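Local atomic coordinates of L-asparagine oxygenase (Streptomyces coelicolor, PDB entry 2OG5), a protein that hydroxylates free L-asparagine at C3, using iron(II), 2-oxoglutarate and dioxygen, to supply a building block of the calcium-dependent lipopeptide antibiotic. Residues H187-P201 and G322-D335. Sequence-based numbering, arbitrary orientation.
Sequences HRPDFVMLLCLRADP and GTDRWLQRTFVLTD
L197, its CG beside its own N (chi1 -64°), and W326, its ring opposite its N (chi1 -171°), meet where L197 CD1 sits over one indole face, 3.6 Å from W326 CE2, in a CH-pi contact. The same methyl touches the Q328 amide, whose NE2 is held by D157. R198 NH1 comes to the indole edge near W326 CE3, its guanidinium group having its main polar partner in T115. At the other end P189 CG lies over one face of the F331 ring, 3.5 Å from F331 CG. Antiparallel strands 191-196 and 326-333 join these ends, with a classic bulge at each: W326 O accepts from both L197 N and R198 N, and V332 O from both D190 N and F191 N. From that second bulge, D190 OD2 accepts T334 N (2.9 Å), met from above the carboxylate plane, and a water links it to D335 N. M193 CE packs against V332 CG2 (3.6 Å) on the face covered by helix 128-140. The opposite face, with V192, L194 and F331, also bears R329; R329 binds L-asparagine and R325, just before the strand, binds 2-oxoglutarate. The strand pair thus belongs to the jelly-roll of the clavaminate synthase family, and 326-333 lines its active site.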
loop_
_atom_site.group_PDB
_atom_site.type_symbol
_atom_site.label_atom_id
_atom_site.label_comp_id
_atom_site.label_asym_id
_atom_site.label_seq_id
_atom_site.Cartn_x
_atom_site.Cartn_y
_atom_site.Cartn_z
ATOM N N HIS A 187 -4.367 -4.042 -13.356
ATOM C CA HIS A 187 -3.775 -2.747 -13.026
ATOM C C HIS A 187 -3.728 -2.537 -11.529
ATOM O O HIS A 187 -3.944 -1.435 -11.033
ATOM C CB HIS A 187 -4.555 -1.626 -13.711
ATOM C CG HIS A 187 -4.504 -1.709 -15.197
ATOM N ND1 HIS A 187 -3.325 -1.625 -15.896
ATOM C CD2 HIS A 187 -5.483 -1.867 -16.120
ATOM C CE1 HIS A 187 -3.572 -1.743 -17.188
ATOM N NE2 HIS A 187 -4.875 -1.893 -17.351
ATOM N N ARG A 188 -3.405 -3.606 -10.812
ATOM C CA ARG A 188 -3.217 -3.524 -9.372
ATOM C C ARG A 188 -2.141 -2.489 -9.023
ATOM O O ARG A 188 -1.292 -2.158 -9.847
ATOM C CB ARG A 188 -2.854 -4.894 -8.822
ATOM C CG ARG A 188 -1.541 -5.455 -9.318
ATOM C CD ARG A 188 -1.439 -6.925 -8.942
ATOM N NE ARG A 188 -0.336 -7.596 -9.618
ATOM C CZ ARG A 188 -0.373 -8.059 -10.867
ATOM N NH1 ARG A 188 -1.459 -7.938 -11.618
ATOM N NH2 ARG A 188 0.693 -8.661 -11.377
ATOM N N PRO A 189 -2.187 -1.952 -7.793
ATOM C CA PRO A 189 -1.210 -0.934 -7.440
ATOM C C PRO A 189 0.221 -1.378 -7.695
ATOM O O PRO A 189 0.564 -2.538 -7.451
ATOM C CB PRO A 189 -1.461 -0.738 -5.941
ATOM C CG PRO A 189 -2.895 -1.069 -5.780
ATOM C CD PRO A 189 -3.132 -2.216 -6.696
ATOM N N ASP A 190 1.059 -0.454 -8.146
ATOM C CA ASP A 190 2.498 -0.698 -8.252
ATOM C C ASP A 190 3.184 -0.458 -6.918
ATOM O O ASP A 190 4.049 -1.243 -6.523
ATOM C CB ASP A 190 3.069 0.149 -9.372
ATOM C CG ASP A 190 2.453 -0.218 -10.711
ATOM O OD1 ASP A 190 2.629 -1.370 -11.152
ATOM O OD2 ASP A 190 1.730 0.619 -11.299
ATOM N N PHE A 191 2.787 0.603 -6.215
ATOM C CA PHE A 191 3.189 0.821 -4.818
ATOM C C PHE A 191 1.962 0.992 -3.945
ATOM O O PHE A 191 0.956 1.564 -4.389
ATOM C CB PHE A 191 4.095 2.047 -4.648
ATOM C CG PHE A 191 5.345 1.995 -5.468
ATOM C CD1 PHE A 191 6.448 1.259 -5.049
ATOM C CD2 PHE A 191 5.437 2.703 -6.649
ATOM C CE1 PHE A 191 7.589 1.205 -5.814
ATOM C CE2 PHE A 191 6.595 2.660 -7.414
ATOM C CZ PHE A 191 7.664 1.895 -6.998
ATOM N N VAL A 192 2.065 0.532 -2.697
ATOM C CA VAL A 192 1.071 0.806 -1.667
ATOM C C VAL A 192 1.747 1.636 -0.585
ATOM O O VAL A 192 2.791 1.233 -0.058
ATOM C CB VAL A 192 0.538 -0.488 -1.041
ATOM C CG1 VAL A 192 -0.477 -0.182 0.078
ATOM C CG2 VAL A 192 -0.101 -1.371 -2.118
ATOM N N MET A 193 1.180 2.808 -0.306
ATOM C CA MET A 193 1.714 3.732 0.694
ATOM C C MET A 193 0.809 3.768 1.904
ATOM O O MET A 193 -0.407 3.914 1.761
ATOM C CB MET A 193 1.830 5.138 0.108
ATOM C CG MET A 193 2.695 5.180 -1.130
ATOM S SD MET A 193 3.123 6.857 -1.633
ATOM C CE MET A 193 1.508 7.482 -2.010
ATOM N N LEU A 194 1.413 3.638 3.089
ATOM C CA LEU A 194 0.696 3.664 4.349
ATOM C C LEU A 194 1.302 4.737 5.249
ATOM O O LEU A 194 2.458 4.604 5.679
ATOM C CB LEU A 194 0.825 2.311 5.030
ATOM C CG LEU A 194 0.164 1.135 4.314
ATOM C CD1 LEU A 194 0.618 -0.188 4.935
ATOM C CD2 LEU A 194 -1.343 1.291 4.377
ATOM N N LEU A 195 0.538 5.798 5.500
ATOM C CA LEU A 195 0.969 6.887 6.382
ATOM C C LEU A 195 0.325 6.695 7.748
ATOM O O LEU A 195 -0.899 6.612 7.855
ATOM C CB LEU A 195 0.563 8.245 5.805
ATOM C CG LEU A 195 0.865 9.498 6.630
ATOM C CD1 LEU A 195 2.380 9.705 6.794
ATOM C CD2 LEU A 195 0.191 10.711 6.001
ATOM N N CYS A 196 1.145 6.645 8.790
ATOM C CA CYS A 196 0.623 6.443 10.134
ATOM C C CYS A 196 0.222 7.771 10.764
ATOM O O CYS A 196 1.036 8.683 10.892
ATOM C CB CYS A 196 1.657 5.750 11.007
ATOM S SG CYS A 196 1.108 5.517 12.714
ATOM N N LEU A 197 -1.044 7.868 11.150
ATOM C CA LEU A 197 -1.549 9.029 11.878
ATOM C C LEU A 197 -1.526 8.797 13.385
ATOM O O LEU A 197 -1.209 9.695 14.158
ATOM C CB LEU A 197 -2.978 9.345 11.440
ATOM C CG LEU A 197 -3.179 9.760 9.981
ATOM C CD1 LEU A 197 -4.635 10.127 9.739
ATOM C CD2 LEU A 197 -2.266 10.898 9.563
ATOM N N ARG A 198 -1.875 7.584 13.789
ATOM C CA ARG A 198 -1.919 7.221 15.200
ATOM C C ARG A 198 -1.458 5.771 15.293
ATOM O O ARG A 198 -1.966 4.913 14.576
ATOM C CB ARG A 198 -3.348 7.393 15.718
ATOM C CG ARG A 198 -3.533 7.154 17.189
ATOM C CD ARG A 198 -4.918 7.577 17.652
ATOM N NE ARG A 198 -5.043 9.032 17.784
ATOM C CZ ARG A 198 -6.043 9.773 17.307
ATOM N NH1 ARG A 198 -7.055 9.233 16.638
ATOM N NH2 ARG A 198 -6.036 11.079 17.524
ATOM N N ALA A 199 -0.469 5.504 16.139
ATOM C CA ALA A 199 0.027 4.153 16.329
ATOM C C ALA A 199 -0.998 3.297 17.067
ATOM O O ALA A 199 -1.853 3.810 17.773
ATOM C CB ALA A 199 1.345 4.174 17.089
ATOM N N ASP A 200 -0.907 1.983 16.889
ATOM C CA ASP A 200 -1.659 1.047 17.731
ATOM C C ASP A 200 -1.174 1.193 19.164
ATOM O O ASP A 200 -0.045 0.820 19.455
ATOM C CB ASP A 200 -1.431 -0.397 17.290
ATOM C CG ASP A 200 -1.927 -1.419 18.305
ATOM O OD1 ASP A 200 -2.930 -1.178 19.011
ATOM O OD2 ASP A 200 -1.284 -2.485 18.406
ATOM N N PRO A 201 -2.024 1.706 20.069
ATOM C CA PRO A 201 -1.552 1.907 21.434
ATOM C C PRO A 201 -1.318 0.610 22.205
ATOM O O PRO A 201 -0.647 0.644 23.245
ATOM C CB PRO A 201 -2.696 2.696 22.072
ATOM C CG PRO A 201 -3.901 2.256 21.355
ATOM C CD PRO A 201 -3.439 2.097 19.928
ATOM N N GLY A 322 -11.669 5.450 20.315
ATOM C CA GLY A 322 -11.166 6.595 19.553
ATOM C C GLY A 322 -9.651 6.731 19.553
ATOM O O GLY A 322 -9.122 7.673 18.965
ATOM N N THR A 323 -8.954 5.799 20.208
ATOM C CA THR A 323 -7.493 5.875 20.355
ATOM C C THR A 323 -6.752 4.811 19.533
ATOM O O THR A 323 -5.532 4.715 19.590
ATOM C CB THR A 323 -7.051 5.768 21.843
ATOM O OG1 THR A 323 -7.258 4.440 22.335
ATOM C CG2 THR A 323 -7.830 6.766 22.727
ATOM N N ASP A 324 -7.488 4.012 18.770
ATOM C CA ASP A 324 -6.886 2.927 17.998
ATOM C C ASP A 324 -6.025 3.376 16.817
ATOM O O ASP A 324 -6.076 4.523 16.375
ATOM C CB ASP A 324 -7.967 1.967 17.476
ATOM C CG ASP A 324 -8.578 1.116 18.574
ATOM O OD1 ASP A 324 -7.820 0.366 19.236
ATOM O OD2 ASP A 324 -9.810 1.167 18.737
ATOM N N ARG A 325 -5.228 2.413 16.352
ATOM C CA ARG A 325 -4.409 2.498 15.141
ATOM C C ARG A 325 -5.150 3.187 14.001
ATOM O O ARG A 325 -6.270 2.814 13.696
ATOM C CB ARG A 325 -4.063 1.061 14.726
ATOM C CG ARG A 325 -3.057 0.880 13.603
ATOM C CD ARG A 325 -2.825 -0.624 13.398
ATOM N NE ARG A 325 -1.706 -0.974 12.520
ATOM C CZ ARG A 325 -1.817 -1.353 11.250
ATOM N NH1 ARG A 325 -2.999 -1.401 10.643
ATOM N NH2 ARG A 325 -0.734 -1.668 10.570
ATOM N N TRP A 326 -4.503 4.153 13.354
ATOM C CA TRP A 326 -5.092 4.880 12.227
ATOM C C TRP A 326 -4.003 5.103 11.187
ATOM O O TRP A 326 -3.067 5.879 11.432
ATOM C CB TRP A 326 -5.647 6.231 12.689
ATOM C CG TRP A 326 -6.457 6.992 11.669
ATOM C CD1 TRP A 326 -6.687 6.652 10.356
ATOM C CD2 TRP A 326 -7.122 8.247 11.872
ATOM N NE1 TRP A 326 -7.464 7.600 9.756
ATOM C CE2 TRP A 326 -7.744 8.592 10.655
ATOM C CE3 TRP A 326 -7.272 9.102 12.972
ATOM C CZ2 TRP A 326 -8.496 9.751 10.503
ATOM C CZ3 TRP A 326 -8.023 10.269 12.813
ATOM C CH2 TRP A 326 -8.622 10.576 11.584
ATOM N N LEU A 327 -4.102 4.411 10.054
ATOM C CA LEU A 327 -3.257 4.707 8.892
ATOM C C LEU A 327 -4.131 5.283 7.800
ATOM O O LEU A 327 -5.333 5.034 7.761
ATOM C CB LEU A 327 -2.561 3.461 8.331
ATOM C CG LEU A 327 -2.007 2.430 9.293
ATOM C CD1 LEU A 327 -1.394 1.245 8.542
ATOM C CD2 LEU A 327 -0.987 3.041 10.253
ATOM N N GLN A 328 -3.521 6.052 6.905
ATOM C CA GLN A 328 -4.160 6.391 5.638
ATOM C C GLN A 328 -3.332 5.809 4.492
ATOM O O GLN A 328 -2.101 5.763 4.551
ATOM C CB GLN A 328 -4.383 7.894 5.511
ATOM C CG GLN A 328 -5.483 8.338 6.472
ATOM C CD GLN A 328 -5.884 9.787 6.363
ATOM O OE1 GLN A 328 -5.053 10.674 6.120
ATOM N NE2 GLN A 328 -7.171 10.047 6.583
ATOM N N ARG A 329 -4.042 5.322 3.479
ATOM C CA ARG A 329 -3.455 4.553 2.412
ATOM C C ARG A 329 -3.755 5.181 1.060
ATOM O O ARG A 329 -4.884 5.573 0.774
ATOM C CB ARG A 329 -4.018 3.133 2.434
ATOM C CG ARG A 329 -3.370 2.215 1.411
ATOM C CD ARG A 329 -3.942 0.842 1.488
ATOM N NE ARG A 329 -5.340 0.836 1.093
ATOM C CZ ARG A 329 -6.154 -0.201 1.238
ATOM N NH1 ARG A 329 -5.723 -1.325 1.783
ATOM N NH2 ARG A 329 -7.419 -0.094 0.856
ATOM N N THR A 330 -2.725 5.234 0.216
ATOM C CA THR A 330 -2.868 5.623 -1.177
ATOM C C THR A 330 -2.076 4.674 -2.066
ATOM O O THR A 330 -0.952 4.290 -1.739
ATOM C CB THR A 330 -2.387 7.054 -1.397
ATOM O OG1 THR A 330 -3.271 7.920 -0.694
ATOM C CG2 THR A 330 -2.369 7.435 -2.868
ATOM N N PHE A 331 -2.707 4.278 -3.170
ATOM C CA PHE A 331 -2.085 3.454 -4.202
ATOM C C PHE A 331 -1.403 4.314 -5.251
ATOM O O PHE A 331 -1.900 5.392 -5.607
ATOM C CB PHE A 331 -3.130 2.600 -4.905
ATOM C CG PHE A 331 -3.924 1.701 -3.989
ATOM C CD1 PHE A 331 -3.316 1.001 -2.967
ATOM C CD2 PHE A 331 -5.294 1.548 -4.173
ATOM C CE1 PHE A 331 -4.042 0.163 -2.147
ATOM C CE2 PHE A 331 -6.034 0.715 -3.349
ATOM C CZ PHE A 331 -5.403 0.011 -2.345
ATOM N N VAL A 332 -0.271 3.830 -5.762
ATOM C CA VAL A 332 0.449 4.480 -6.849
ATOM C C VAL A 332 0.517 3.584 -8.071
ATOM O O VAL A 332 0.825 2.393 -7.960
ATOM C CB VAL A 332 1.878 4.816 -6.423
ATOM C CG1 VAL A 332 2.604 5.587 -7.519
ATOM C CG2 VAL A 332 1.858 5.613 -5.117
ATOM N N LEU A 333 0.221 4.181 -9.224
ATOM C CA LEU A 333 0.401 3.571 -10.522
ATOM C C LEU A 333 1.621 4.219 -11.176
ATOM O O LEU A 333 1.686 5.437 -11.334
ATOM C CB LEU A 333 -0.859 3.736 -11.381
ATOM C CG LEU A 333 -2.090 3.018 -10.806
ATOM C CD1 LEU A 333 -3.387 3.468 -11.515
ATOM C CD2 LEU A 333 -1.941 1.510 -10.880
ATOM N N THR A 334 2.609 3.392 -11.511
ATOM C CA THR A 334 3.844 3.894 -12.105
ATOM C C THR A 334 3.663 4.398 -13.528
ATOM O O THR A 334 4.418 5.258 -13.957
ATOM C CB THR A 334 4.928 2.823 -12.089
ATOM O OG1 THR A 334 4.363 1.563 -12.477
ATOM C CG2 THR A 334 5.511 2.714 -10.687
ATOM N N ASP A 335 2.655 3.894 -14.237
ATOM C CA ASP A 335 2.343 4.364 -15.583
ATOM C C ASP A 335 0.825 4.448 -15.734
ATOM O O ASP A 335 0.179 3.522 -16.224
ATOM C CB ASP A 335 2.951 3.443 -16.641
ATOM C CG ASP A 335 2.834 4.004 -18.055
ATOM O OD1 ASP A 335 2.275 5.104 -18.249
ATOM O OD2 ASP A 335 3.304 3.325 -18.986
HETATM O O HOH W 1 1.238 1.348 -13.821
HETATM O O HOH W 2 -5.333 -0.050 17.936
#